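Local coordinates for endo-1,3-beta-glucanase, family GH16 (PDB 4CRQ), which probably hydrolyses internal beta-1,3-glucosidic bonds of laminarin, the part modelled being the family GH16 catalytic module of a larger modular enzyme, at residues W163-I168 against E179-S183; S66-Q72 against F197-M202. The protein carries 1 engineered substitution. Residue numbers count along the deposited sequence, not the author numbering.

Coming from the N terminus, the chain first runs through 66-72, whose partner 197-202 is reached only after 124 intervening residues; contact 2, the long-range closure, pairs strand 62-70 with strand 196-204. Contact 1 lies wholly within that span and does not cross it: 163-168 turns out of strand 156-163, and after ten residues 179-183 returns beside it to close a hairpin, pairing strand 167-172 with the edge strand 175-181. The chain then passes to strand 196-204, so the end of contact 1 leads into the second half of contact 2. Contact 1 sits at the edge of the beta-sandwich and contact 2 near its middle, centres about 24 Å apart.

Contact 1. Residues W163-I168 against E179-S183; sequences WDANSI and EVDIS
Two antiparallel strand ends, 167-168 and 179-181, meet here, with a tight turn on one side and a strand exit on the other. The backbone is extended at Ser-167, Ile-168 and Glu-179 to Asp-181. Ile-168 faces Val-180 as a hydrogen-bonded pair (CA-CA 5.4 Å), joined by Ile-168 N to Val-180 O and Val-180 N to Ile-168 O, both 3.0 Å. Ser-167 and Asp-181 form the adjoining non-hydrogen-bonded pair (CA-CA 4.6 Å). Ile-182 leaves the strand conformation (phi/psi -123/3), yet its N still donates to Asn-166 O at 2.9 Å.

An aspartate on each chain segment shapes this end. Asp-164 OD1 accepts Asn-166 N (2.8 Å) and Ser-167 N (2.7 Å), the first making an Asx turn, while Asp-164 N donates to Ser-167 O (3.0 Å). Asp-181 OD1 makes another Asx turn, taking Ser-183 N (3.0 Å) and Ser-183 OG (2.7 Å).

Apolar packing joins Ile-168 CB to Val-180 CG2 (3.8 Å); both side chains lie on the same face and touch Ile-132 of strand 127-135. Ile-182, with chi1 p, brings CD1 to the edge of the Trp-163 ring, 4.0 Å from Trp-163 CD1; Trp-163 NE1 is hydrogen-bonded to Phe-192 O. The arrangement is the open end of the beta hairpin 167-172/175-181, at the margin of the GH16 beta-jelly-roll sandwich.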
loop_
_atom_site.group_PDB
_atom_site.type_symbol
_atom_site.label_atom_id
_atom_site.label_comp_id
_atom_site.label_asym_id
_atom_site.label_seq_id
_atom_site.Cartn_x
_atom_site.Cartn_y
_atom_site.Cartn_z
ATOM N N TRP A 163 -10.907 3.893 9.884
ATOM C CA TRP A 163 -10.174 4.979 10.495
ATOM C C TRP A 163 -11.109 6.069 10.927
ATOM O O TRP A 163 -11.802 6.602 10.092
ATOM C CB TRP A 163 -9.166 5.442 9.446
ATOM C CG TRP A 163 -8.433 6.743 9.649
ATOM C CD1 TRP A 163 -8.008 7.334 10.851
ATOM C CD2 TRP A 163 -7.984 7.638 8.599
ATOM N NE1 TRP A 163 -7.352 8.516 10.610
ATOM C CE2 TRP A 163 -7.304 8.761 9.269
ATOM C CE3 TRP A 163 -8.077 7.631 7.199
ATOM C CZ2 TRP A 163 -6.750 9.821 8.552
ATOM C CZ3 TRP A 163 -7.517 8.709 6.488
ATOM C CH2 TRP A 163 -6.868 9.780 7.155
ATOM N N ASP A 164 -11.150 6.383 12.223
ATOM C CA ASP A 164 -11.955 7.512 12.722
ATOM C C ASP A 164 -11.045 8.420 13.566
ATOM O O ASP A 164 -9.818 8.205 13.633
ATOM C CB ASP A 164 -13.194 7.020 13.488
ATOM C CG ASP A 164 -12.863 6.202 14.715
ATOM O OD1 ASP A 164 -11.799 6.340 15.352
ATOM O OD2 ASP A 164 -13.744 5.391 15.014
ATOM N N ALA A 165 -11.631 9.421 14.217
ATOM C CA ALA A 165 -10.854 10.343 15.051
ATOM C C ALA A 165 -10.128 9.652 16.231
ATOM O O ALA A 165 -9.125 10.163 16.731
ATOM C CB ALA A 165 -11.752 11.465 15.554
ATOM N N ASN A 166 -10.627 8.492 16.656
ATOM C CA ASN A 166 -10.111 7.794 17.854
ATOM C C ASN A 166 -9.267 6.545 17.637
ATOM O O ASN A 166 -8.493 6.167 18.529
ATOM C CB ASN A 166 -11.288 7.425 18.770
ATOM C CG ASN A 166 -11.986 8.641 19.329
ATOM O OD1 ASN A 166 -11.343 9.609 19.738
ATOM N ND2 ASN A 166 -13.310 8.603 19.346
ATOM N N SER A 167 -9.401 5.898 16.481
ATOM C CA SER A 167 -8.686 4.643 16.255
ATOM C C SER A 167 -8.504 4.317 14.793
ATOM O O SER A 167 -9.176 4.900 13.944
ATOM C CB SER A 167 -9.469 3.478 16.901
ATOM O OG SER A 167 -10.740 3.325 16.280
ATOM N N ILE A 168 -7.590 3.391 14.506
ATOM C CA ILE A 168 -7.501 2.769 13.165
ATOM C C ILE A 168 -7.630 1.285 13.477
ATOM O O ILE A 168 -6.946 0.773 14.385
ATOM C CB ILE A 168 -6.205 3.089 12.401
ATOM C CG1 ILE A 168 -6.098 4.603 12.174
ATOM C CG2 ILE A 168 -6.125 2.321 11.066
ATOM C CD1 ILE A 168 -4.715 5.110 11.793
ATOM N N GLU A 179 -5.443 -2.921 15.915
ATOM C CA GLU A 179 -6.085 -1.684 16.318
ATOM C C GLU A 179 -5.024 -0.814 16.978
ATOM O O GLU A 179 -4.169 -1.332 17.724
ATOM C CB GLU A 179 -7.277 -1.942 17.267
ATOM C CG GLU A 179 -8.144 -0.713 17.555
ATOM C CD GLU A 179 -9.382 -0.996 18.399
ATOM O OE1 GLU A 179 -9.790 -2.171 18.528
ATOM O OE2 GLU A 179 -9.953 -0.023 18.940
ATOM N N VAL A 180 -5.091 0.480 16.693
ATOM C CA VAL A 180 -4.248 1.493 17.325
ATOM C C VAL A 180 -5.171 2.610 17.809
ATOM O O VAL A 180 -6.121 3.004 17.121
ATOM C CB VAL A 180 -3.099 2.084 16.446
ATOM C CG1 VAL A 180 -2.036 1.053 16.194
ATOM C CG2 VAL A 180 -3.587 2.681 15.126
ATOM N N ASP A 181 -4.872 3.089 19.008
ATOM C CA ASP A 181 -5.549 4.207 19.600
ATOM C C ASP A 181 -4.835 5.469 19.078
ATOM O O ASP A 181 -3.601 5.591 19.157
ATOM C CB ASP A 181 -5.525 4.033 21.128
ATOM C CG ASP A 181 -6.030 5.249 21.908
ATOM O OD1 ASP A 181 -6.727 6.133 21.356
ATOM O OD2 ASP A 181 -5.722 5.307 23.124
ATOM N N ILE A 182 -5.616 6.388 18.520
ATOM C CA ILE A 182 -5.088 7.689 18.064
ATOM C C ILE A 182 -5.819 8.867 18.753
ATOM O O ILE A 182 -5.528 10.022 18.444
ATOM C CB ILE A 182 -5.050 7.850 16.494
ATOM C CG1 ILE A 182 -6.457 7.783 15.858
ATOM C CG2 ILE A 182 -4.071 6.853 15.850
ATOM C CD1 ILE A 182 -6.559 8.367 14.452
ATOM N N SER A 183 -6.753 8.579 19.674
ATOM C CA SER A 183 -7.568 9.633 20.331
ATOM C C SER A 183 -6.692 10.718 20.976
ATOM O O SER A 183 -5.718 10.416 21.692
ATOM C CB SER A 183 -8.574 9.061 21.337
ATOM O OG SER A 183 -7.926 8.319 22.342
#

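Contact 2. Residues S66-Q72 against F197-M202; sequences SARMKTQ and FILLNM. With ACT (acetate ion), chain F.
Inside the GH16 jelly roll, extended strands 68-70 and 197-202 run antiparallel (171°, axes 4.7 Å apart). Met-69 N donates to Leu-200 O (2.9 Å) and Leu-200 N to Met-69 O (3.0 Å), between the non-hydrogen-bonded pairs Arg-68/Asn-201 and Lys-70/Leu-199. Thr-71 (phi/psi -98/9) ends the strand: N donates to Ile-198 O (2.8 Å), and chi1 p sets OG1 to accept from Ile-198 N (3.0 Å) while also hydrogen-bonded to Lys-75 O. Ser-66 OG donates to Met-202 O (2.6 Å); Met-202 N gives Ala-67 O a weak bond (3.3 Å).

Met-69 and Leu-200 face the interior, against Leu-50. Arg-68, Lys-70, Leu-199 and Asn-201 line the other face, probably the concave cleft as in GH16 relatives, with Trp-99 NE1 hydrogen-bonded to Asn-201 OD1 and Glu-22 salt-bridged to Arg-68 NE. Acetate, probably crystallisation-derived, accepts hydrogen bonds from Arg-68 NH2 (on O) and Lys-70 NZ (on OXT), both 3.0 Å; Lys-70 NZ also donates to Gln-72 OE1. Phe-197 (chi1 p) puts its ring centroid 3.4 Å from Gln-72 CB, a CH-pi contact.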
loop_
_atom_site.group_PDB
_atom_site.type_symbol
_atom_site.label_atom_id
_atom_site.label_comp_id
_atom_site.label_asym_id
_atom_site.label_seq_id
_atom_site.Cartn_x
_atom_site.Cartn_y
_atom_site.Cartn_z
ATOM N N SER A 66 8.432 -2.579 -12.204
ATOM C CA SER A 66 7.112 -2.803 -11.628
ATOM C C SER A 66 6.389 -1.456 -11.700
ATOM O O SER A 66 6.867 -0.552 -12.419
ATOM C CB SER A 66 7.236 -3.316 -10.190
ATOM O OG SER A 66 5.962 -3.744 -9.702
ATOM N N ALA A 67 5.271 -1.307 -10.983
ATOM C CA ALA A 67 4.542 -0.046 -10.958
ATOM C C ALA A 67 4.209 0.386 -9.548
ATOM O O ALA A 67 4.072 -0.441 -8.655
ATOM C CB ALA A 67 3.264 -0.140 -11.777
ATOM N N ARG A 68 4.103 1.700 -9.377
ATOM C CA ARG A 68 3.721 2.348 -8.135
ATOM C C ARG A 68 2.822 3.518 -8.521
ATOM O O ARG A 68 3.203 4.360 -9.344
ATOM C CB ARG A 68 4.956 2.817 -7.343
ATOM C CG ARG A 68 4.623 3.648 -6.097
ATOM C CD ARG A 68 5.861 3.781 -5.209
ATOM N NE ARG A 68 5.744 4.870 -4.227
ATOM C CZ ARG A 68 6.409 4.929 -3.061
ATOM N NH1 ARG A 68 7.224 3.929 -2.691
ATOM N NH2 ARG A 68 6.240 5.975 -2.263
ATOM N N MET A 69 1.630 3.560 -7.923
ATOM C CA MET A 69 0.603 4.544 -8.247
ATOM C C MET A 69 0.078 5.208 -6.996
ATOM O O MET A 69 0.014 4.563 -5.966
ATOM C CB MET A 69 -0.574 3.799 -8.863
ATOM C CG MET A 69 -0.308 3.045 -10.129
ATOM S SD MET A 69 -1.598 1.808 -10.386
ATOM C CE MET A 69 -3.110 2.774 -10.633
ATOM N N LYS A 70 -0.314 6.479 -7.071
ATOM C CA LYS A 70 -0.812 7.207 -5.900
ATOM C C LYS A 70 -1.913 8.155 -6.320
ATOM O O LYS A 70 -1.953 8.549 -7.491
ATOM C CB LYS A 70 0.372 7.946 -5.205
ATOM C CG LYS A 70 1.022 8.999 -6.102
ATOM C CD LYS A 70 2.241 9.680 -5.486
ATOM C CE LYS A 70 2.842 10.678 -6.465
ATOM N NZ LYS A 70 3.980 11.429 -5.857
ATOM N N THR A 71 -2.783 8.522 -5.370
ATOM C CA THR A 71 -3.838 9.489 -5.655
ATOM C C THR A 71 -3.427 10.897 -5.192
ATOM O O THR A 71 -4.262 11.809 -5.188
ATOM C CB THR A 71 -5.187 9.091 -5.003
ATOM O OG1 THR A 71 -5.089 9.153 -3.577
ATOM C CG2 THR A 71 -5.605 7.694 -5.422
ATOM N N GLN A 72 -2.160 11.074 -4.789
ATOM C CA GLN A 72 -1.668 12.385 -4.320
ATOM C C GLN A 72 -2.035 13.547 -5.253
ATOM O O GLN A 72 -1.765 13.459 -6.462
ATOM C CB GLN A 72 -0.161 12.326 -4.059
ATOM C CG GLN A 72 0.430 13.620 -3.508
ATOM C CD GLN A 72 1.909 13.479 -3.237
ATOM O OE1 GLN A 72 2.586 12.660 -3.870
ATOM N NE2 GLN A 72 2.425 14.265 -2.292
ATOM N N PHE A 197 -3.589 10.427 1.141
ATOM C CA PHE A 197 -3.846 9.900 -0.212
ATOM C C PHE A 197 -3.506 8.389 -0.226
ATOM O O PHE A 197 -2.842 7.882 0.704
ATOM C CB PHE A 197 -3.096 10.686 -1.303
ATOM C CG PHE A 197 -1.585 10.700 -1.148
ATOM C CD1 PHE A 197 -0.780 9.677 -1.719
ATOM C CD2 PHE A 197 -0.941 11.754 -0.448
ATOM C CE1 PHE A 197 0.617 9.701 -1.593
ATOM C CE2 PHE A 197 0.465 11.774 -0.310
ATOM C CZ PHE A 197 1.237 10.745 -0.888
ATOM N N ILE A 198 -3.945 7.671 -1.261
ATOM C CA ILE A 198 -3.779 6.210 -1.366
ATOM C C ILE A 198 -2.648 5.826 -2.343
ATOM O O ILE A 198 -2.450 6.549 -3.364
ATOM C CB ILE A 198 -5.118 5.596 -1.834
ATOM C CG1 ILE A 198 -6.199 5.810 -0.758
ATOM C CG2 ILE A 198 -4.996 4.077 -2.129
ATOM C CD1 ILE A 198 -7.640 5.527 -1.198
ATOM N N LEU A 199 -1.958 4.713 -2.053
ATOM C CA LEU A 199 -0.923 4.157 -2.935
ATOM C C LEU A 199 -1.130 2.666 -3.116
ATOM O O LEU A 199 -1.614 1.964 -2.203
ATOM C CB LEU A 199 0.495 4.364 -2.347
ATOM C CG LEU A 199 0.904 5.813 -2.004
ATOM C CD1 LEU A 199 0.662 6.117 -0.534
ATOM C CD2 LEU A 199 2.373 6.053 -2.313
ATOM N N LEU A 200 -0.758 2.202 -4.315
ATOM C CA LEU A 200 -0.664 0.776 -4.644
ATOM C C LEU A 200 0.666 0.554 -5.317
ATOM O O LEU A 200 1.070 1.344 -6.192
ATOM C CB LEU A 200 -1.787 0.373 -5.619
ATOM C CG LEU A 200 -3.186 0.245 -5.024
ATOM C CD1 LEU A 200 -4.175 0.196 -6.173
ATOM C CD2 LEU A 200 -3.333 -0.981 -4.113
ATOM N N ASN A 201 1.348 -0.531 -4.955
ATOM C CA ASN A 201 2.618 -0.864 -5.636
ATOM C C ASN A 201 2.989 -2.299 -5.446
ATOM O O ASN A 201 2.416 -3.001 -4.574
ATOM C CB ASN A 201 3.794 0.003 -5.094
ATOM C CG ASN A 201 4.193 -0.387 -3.654
ATOM O OD1 ASN A 201 3.480 -0.044 -2.714
ATOM N ND2 ASN A 201 5.306 -1.117 -3.483
ATOM N N MET A 202 3.963 -2.753 -6.240
ATOM C CA MET A 202 4.606 -4.020 -5.902
ATOM C C MET A 202 6.119 -3.834 -6.051
ATOM O O MET A 202 6.610 -3.648 -7.178
ATOM C CB MET A 202 4.106 -5.211 -6.726
ATOM C CG MET A 202 4.719 -6.541 -6.217
ATOM S SD MET A 202 3.745 -7.991 -6.725
ATOM C CE MET A 202 3.579 -7.776 -8.509
HETATM C C ACT F . 5.519 9.825 -2.753
HETATM O O ACT F . 5.501 8.709 -3.314
HETATM O OXT ACT F . 5.519 10.947 -3.333
HETATM C CH3 ACT F . 5.547 9.794 -1.277
#